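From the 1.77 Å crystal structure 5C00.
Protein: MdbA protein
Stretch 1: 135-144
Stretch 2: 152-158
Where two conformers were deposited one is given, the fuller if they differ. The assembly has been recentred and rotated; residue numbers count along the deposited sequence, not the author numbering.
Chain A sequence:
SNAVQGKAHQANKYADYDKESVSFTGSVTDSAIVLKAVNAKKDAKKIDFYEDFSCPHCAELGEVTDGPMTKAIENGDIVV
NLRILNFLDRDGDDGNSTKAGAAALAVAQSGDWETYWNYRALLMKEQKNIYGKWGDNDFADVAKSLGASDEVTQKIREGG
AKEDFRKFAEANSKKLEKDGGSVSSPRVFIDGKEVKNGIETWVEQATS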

ATOM      1  N   GLY A 135       1.184 -16.200   7.951  1.00 20.51           N
ATOM      2  CA  GLY A 135       2.489 -16.344   7.378  1.00 19.67           C
ATOM      3  C   GLY A 135       2.430 -16.099   5.909  1.00 19.67           C
ATOM      4  O   GLY A 135       1.369 -15.798   5.361  1.00 18.72           O
ATOM      5  N   ASP A 136       3.562 -16.269   5.242  1.00 19.43           N
ATOM      6  CA  ASP A 136       3.647 -15.974   3.821  1.00 19.02           C
ATOM      7  C   ASP A 136       2.656 -16.739   2.935  1.00 19.27           C
ATOM      8  O   ASP A 136       2.179 -16.200   1.947  1.00 19.04           O
ATOM      9  CB  ASP A 136       5.075 -16.215   3.333  1.00 21.03           C
ATOM     10  CG  ASP A 136       6.093 -15.172   3.910  1.00 21.69           C
ATOM     11  OD1 ASP A 136       5.718 -13.988   4.152  1.00 21.49           O
ATOM     12  OD2 ASP A 136       7.271 -15.569   4.131  1.00 23.72           O
ATOM     13  N   ASN A 137       2.321 -17.960   3.305  1.00 19.66           N
ATOM     14  CA  ASN A 137       1.406 -18.743   2.479  1.00 19.93           C
ATOM     15  C   ASN A 137      -0.015 -18.222   2.635  1.00 19.43           C
ATOM     16  O   ASN A 137      -0.828 -18.419   1.743  1.00 20.01           O
ATOM     17  CB  ASN A 137       1.496 -20.232   2.794  1.00 21.32           C
ATOM     18  CG  ASN A 137       2.720 -20.885   2.175  1.00 22.72           C
ATOM     19  OD1 ASN A 137       2.934 -20.852   0.972  1.00 24.18           O
ATOM     20  ND2 ASN A 137       3.520 -21.468   2.993  1.00 25.51           N
ATOM     21  N   ASP A 138      -0.314 -17.575   3.777  1.00 18.50           N
ATOM     22  CA  ASP A 138      -1.612 -16.955   3.973  1.00 18.62           C
ATOM     23  C   ASP A 138      -1.719 -15.726   3.117  1.00 17.66           C
ATOM     24  O   ASP A 138      -2.713 -15.534   2.406  1.00 17.93           O
ATOM     25  CB  ASP A 138      -1.822 -16.642   5.449  1.00 19.34           C
ATOM     26  CG  ASP A 138      -1.741 -17.898   6.307  1.00 21.66           C
ATOM     27  OD1 ASP A 138      -2.680 -18.771   6.229  1.00 24.48           O
ATOM     28  OD2 ASP A 138      -0.734 -18.065   7.019  1.00 23.58           O
ATOM     29  N   PHE A 139      -0.707 -14.864   3.155  1.00 17.23           N
ATOM     30  CA  PHE A 139      -0.726 -13.714   2.269  1.00 17.00           C
ATOM     31  C   PHE A 139      -0.863 -14.133   0.801  1.00 18.15           C
ATOM     32  O   PHE A 139      -1.549 -13.470  -0.010  1.00 17.84           O
ATOM     33  CB  PHE A 139       0.518 -12.869   2.490  1.00 17.16           C
ATOM     34  CG  PHE A 139       0.507 -12.139   3.805  1.00 17.37           C
ATOM     35  CD1 PHE A 139      -0.248 -10.991   3.951  1.00 18.50           C
ATOM     36  CD2 PHE A 139       1.236 -12.585   4.885  1.00 17.38           C
ATOM     37  CE1 PHE A 139      -0.284 -10.310   5.159  1.00 18.44           C
ATOM     38  CE2 PHE A 139       1.221 -11.905   6.099  1.00 17.66           C
ATOM     39  CZ  PHE A 139       0.476 -10.754   6.228  1.00 18.05           C
ATOM     40  N   ALA A 140      -0.193 -15.205   0.425  1.00 17.82           N
ATOM     41  CA  ALA A 140      -0.252 -15.667  -0.967  1.00 18.72           C
ATOM     42  C   ALA A 140      -1.627 -16.198  -1.361  1.00 18.64           C
ATOM     43  O   ALA A 140      -2.116 -15.911  -2.440  1.00 18.35           O
ATOM     44  CB  ALA A 140       0.801 -16.727  -1.209  1.00 18.63           C
ATOM     45  N   ASP A 141      -2.253 -16.963  -0.479  1.00 20.12           N
ATOM     46  CA  ASP A 141      -3.552 -17.564  -0.810  1.00 20.28           C
ATOM     47  C   ASP A 141      -4.521 -16.402  -1.077  1.00 19.25           C
ATOM     48  O   ASP A 141      -5.365 -16.464  -1.975  1.00 19.77           O
ATOM     49  CB  ASP A 141      -4.096 -18.411   0.321  1.00 21.83           C
ATOM     50  CG  ASP A 141      -3.618 -19.863   0.288  1.00 25.49           C
ATOM     51  OD1 ASP A 141      -2.629 -20.214  -0.402  1.00 25.21           O
ATOM     52  OD2 ASP A 141      -4.288 -20.676   0.981  1.00 30.59           O
ATOM     53  N   VAL A 142      -4.462 -15.377  -0.222  1.00 18.75           N
ATOM     54  CA  VAL A 142      -5.399 -14.278  -0.312  1.00 17.95           C
ATOM     55  C   VAL A 142      -5.186 -13.468  -1.585  1.00 18.20           C
ATOM     56  O   VAL A 142      -6.154 -13.082  -2.260  1.00 17.70           O
ATOM     57  CB  VAL A 142      -5.398 -13.392   0.953  1.00 17.67           C
ATOM     58  CG1 VAL A 142      -6.281 -12.168   0.755  1.00 18.56           C
ATOM     59  CG2 VAL A 142      -5.938 -14.199   2.104  1.00 19.10           C
ATOM     60  N   ALA A 143      -3.923 -13.203  -1.936  1.00 18.05           N
ATOM     61  CA  ALA A 143      -3.613 -12.585  -3.185  1.00 19.01           C
ATOM     62  C   ALA A 143      -4.211 -13.363  -4.365  1.00 18.51           C
ATOM     63  O   ALA A 143      -4.769 -12.757  -5.282  1.00 19.05           O
ATOM     64  CB  ALA A 143      -2.090 -12.453  -3.353  1.00 19.09           C
ATOM     65  N   LYS A 144      -4.010 -14.663  -4.389  1.00 19.10           N
ATOM     66  CA  LYS A 144      -4.536 -15.500  -5.484  1.00 21.15           C
ATOM     67  C   LYS A 144      -6.059 -15.375  -5.555  1.00 21.43           C
ATOM     68  O   LYS A 144      -6.651 -15.225  -6.639  1.00 22.05           O
ATOM     69  CB  LYS A 144      -4.134 -16.937  -5.242  1.00 23.12           C
ATOM     70  CG  LYS A 144      -4.732 -17.938  -6.205  1.00 26.58           C
ATOM     71  CD  LYS A 144      -4.085 -17.789  -7.554  1.00 30.68           C
ATOM     72  CE  LYS A 144      -4.695 -18.769  -8.553  1.00 35.56           C
ATOM     73  NZ  LYS A 144      -5.873 -18.161  -9.189  1.00 39.69           N
TER
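Stretch 2 152-158: VTQKIRE

The strongest polar contact is made by Arg-157, whose side chain (chi1 m, chi2 and chi3 t) runs back across stretch 1 and brings its guanidinium to two acceptors one helical turn apart. Arg-157 NH2 lies 2.7 Å from Asp-141 OD1 in a salt bridge, and Arg-157 NH1 donates to the same Asp-141 OD1 at 3.1 Å. NH1 also donates to Asn-137: Arg-157 NH1 to Asn-137 OD1 is 3.0 Å and nearly straight, while Arg-157 NH1 to Asn-137 O, at 3.3 Å, is weak. Both side-chain acceptors sit at the guanidinium edge, near its plane, where the N-H groups point; one face is left to Ala-140 CB. Neither acceptor starts out aimed at stretch 2, since CA-to-CB points sideways in Asn-137 and away in Asp-141, yet both side chains end close to it. Farther along, a water donates to Asp-136 OD2 (2.8 Å) and to Arg-157 O (2.7 Å), linking the helices.

Stretch 2 is helical, with phi/psi near -60/-43 from Val-152 to Arg-157, and lies almost antiparallel to helix 136-144: the N-to-C directions differ by 167° and the axes approach to 7.9 Å. Ala-140 helps make this closeness possible. Its CA is 5.1 Å from Thr-153 CA, and its small CB meets Arg-157 CG at 3.5 Å. Asn-137 and Arg-157 repeat the 5.1 Å CA-to-CA spacing one turn away.

The packing centres on Ile-156 (m, t), a knob among Asp-136, Phe-139, Ala-140 and Ala-143. Ile-156 CG2 touches Ala-140 CB at 3.6 Å and Phe-139 CB at 4.1 Å, while Ile-156 CD1 reaches Ala-143 CB at 3.6 Å. Thr-153 extends the contact, its CG2 3.6 Å from Ala-140 O and its OG1 3.5 Å from Lys-144 CB. The rule is compact: alanines beneath a branched knob, with a charged clasp alongside.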

ATOM      1  N   VAL A 152       2.782 -14.384  -9.376  1.00 26.01           N
ATOM      2  CA  VAL A 152       2.790 -13.506  -8.225  1.00 25.12           C
ATOM      3  C   VAL A 152       2.592 -14.321  -6.942  1.00 23.42           C
ATOM      4  O   VAL A 152       3.298 -14.106  -5.926  1.00 23.55           O
ATOM      5  CB  VAL A 152       1.711 -12.407  -8.331  1.00 26.01           C
ATOM      6  CG1 VAL A 152       1.551 -11.643  -7.044  1.00 25.33           C
ATOM      7  CG2 VAL A 152       2.097 -11.441  -9.416  1.00 27.90           C
ATOM      8  N   THR A 153       1.640 -15.236  -6.984  1.00 20.31           N
ATOM      9  CA  THR A 153       1.285 -16.031  -5.822  1.00 21.21           C
ATOM     10  C   THR A 153       2.488 -16.852  -5.319  1.00 21.45           C
ATOM     11  O   THR A 153       2.828 -16.853  -4.129  1.00 21.88           O
ATOM     12  CB  THR A 153       0.090 -16.940  -6.133  1.00 22.04           C
ATOM     13  OG1 THR A 153      -1.032 -16.144  -6.533  1.00 23.15           O
ATOM     14  CG2 THR A 153      -0.297 -17.735  -4.889  1.00 22.81           C
ATOM     15  N   GLN A 154       3.177 -17.524  -6.231  1.00 23.52           N
ATOM     16  CA  GLN A 154       4.365 -18.282  -5.860  1.00 24.66           C
ATOM     17  C   GLN A 154       5.486 -17.377  -5.356  1.00 24.30           C
ATOM     18  O   GLN A 154       6.157 -17.693  -4.409  1.00 25.03           O
ATOM     19  CB  GLN A 154       4.820 -19.170  -7.015  1.00 27.83           C
ATOM     20  CG  GLN A 154       5.916 -20.175  -6.619  1.00 29.18           C
ATOM     21  CD  GLN A 154       5.492 -21.165  -5.534  1.00 31.23           C
ATOM     22  OE1 GLN A 154       4.337 -21.601  -5.453  1.00 36.79           O
ATOM     23  NE2 GLN A 154       6.437 -21.546  -4.714  1.00 34.12           N
ATOM     24  N   LYS A 155       5.660 -16.217  -5.966  1.00 24.67           N
ATOM     25  CA  LYS A 155       6.610 -15.245  -5.481  0.60 25.84           C
ATOM     26  C   LYS A 155       6.319 -14.854  -4.016  1.00 25.17           C
ATOM     27  O   LYS A 155       7.224 -14.759  -3.198  1.00 24.52           O
ATOM     28  CB  LYS A 155       6.553 -14.026  -6.386  0.60 27.01           C
ATOM     29  CG  LYS A 155       7.348 -12.829  -5.929  0.60 29.05           C
ATOM     30  CD  LYS A 155       7.277 -11.724  -6.961  0.60 30.14           C
ATOM     31  CE  LYS A 155       7.583 -12.213  -8.370  0.60 31.40           C
ATOM     32  NZ  LYS A 155       8.037 -11.073  -9.192  0.60 32.13           N
ATOM     33  N   ILE A 156       5.043 -14.631  -3.681  1.00 21.74           N
ATOM     34  CA  ILE A 156       4.705 -14.300  -2.322  1.00 20.38           C
ATOM     35  C   ILE A 156       5.064 -15.459  -1.347  1.00 20.68           C
ATOM     36  O   ILE A 156       5.601 -15.238  -0.252  1.00 20.92           O
ATOM     37  CB  ILE A 156       3.204 -13.943  -2.207  1.00 19.71           C
ATOM     38  CG1 ILE A 156       2.953 -12.668  -3.043  1.00 19.76           C
ATOM     39  CG2 ILE A 156       2.812 -13.796  -0.723  1.00 19.43           C
ATOM     40  CD1 ILE A 156       1.539 -12.159  -3.101  1.00 19.74           C
ATOM     41  N   ARG A 157       4.747 -16.680  -1.739  1.00 21.94           N
ATOM     42  CA  ARG A 157       5.088 -17.852  -0.928  1.00 23.81           C
ATOM     43  C   ARG A 157       6.578 -17.956  -0.651  1.00 24.80           C
ATOM     44  O   ARG A 157       6.957 -18.390   0.418  1.00 25.15           O
ATOM     45  CB  ARG A 157       4.656 -19.136  -1.642  1.00 24.28           C
ATOM     46  CG  ARG A 157       3.172 -19.277  -1.737  1.00 23.93           C
ATOM     47  CD  ARG A 157       2.733 -20.662  -2.196  1.00 24.03           C
ATOM     48  NE  ARG A 157       1.393 -20.569  -2.713  1.00 24.38           N
ATOM     49  CZ  ARG A 157       0.307 -20.377  -1.948  1.00 25.73           C
ATOM     50  NH1 ARG A 157       0.421 -20.341  -0.635  1.00 25.18           N
ATOM     51  NH2 ARG A 157      -0.894 -20.219  -2.499  1.00 26.36           N
ATOM     52  N   GLU A 158       7.403 -17.565  -1.614  1.00 24.67           N
ATOM     53  CA  GLU A 158       8.850 -17.629  -1.518  1.00 26.19           C
ATOM     54  C   GLU A 158       9.466 -16.365  -0.997  1.00 25.26           C
ATOM     55  O   GLU A 158      10.674 -16.302  -0.824  1.00 25.95           O
ATOM     56  CB  GLU A 158       9.451 -17.930  -2.913  1.00 29.59           C
ATOM     57  CG  GLU A 158       9.244 -19.359  -3.381  1.00 34.69           C
ATOM     58  CD  GLU A 158       9.319 -19.520  -4.900  1.00 39.35           C
ATOM     59  OE1 GLU A 158       9.634 -18.526  -5.601  1.00 43.23           O
ATOM     60  OE2 GLU A 158       9.048 -20.632  -5.404  1.00 39.44           O
TER
HETATM   61  O   HOH W   1       8.559 -17.261   2.341  1.00 32.48           O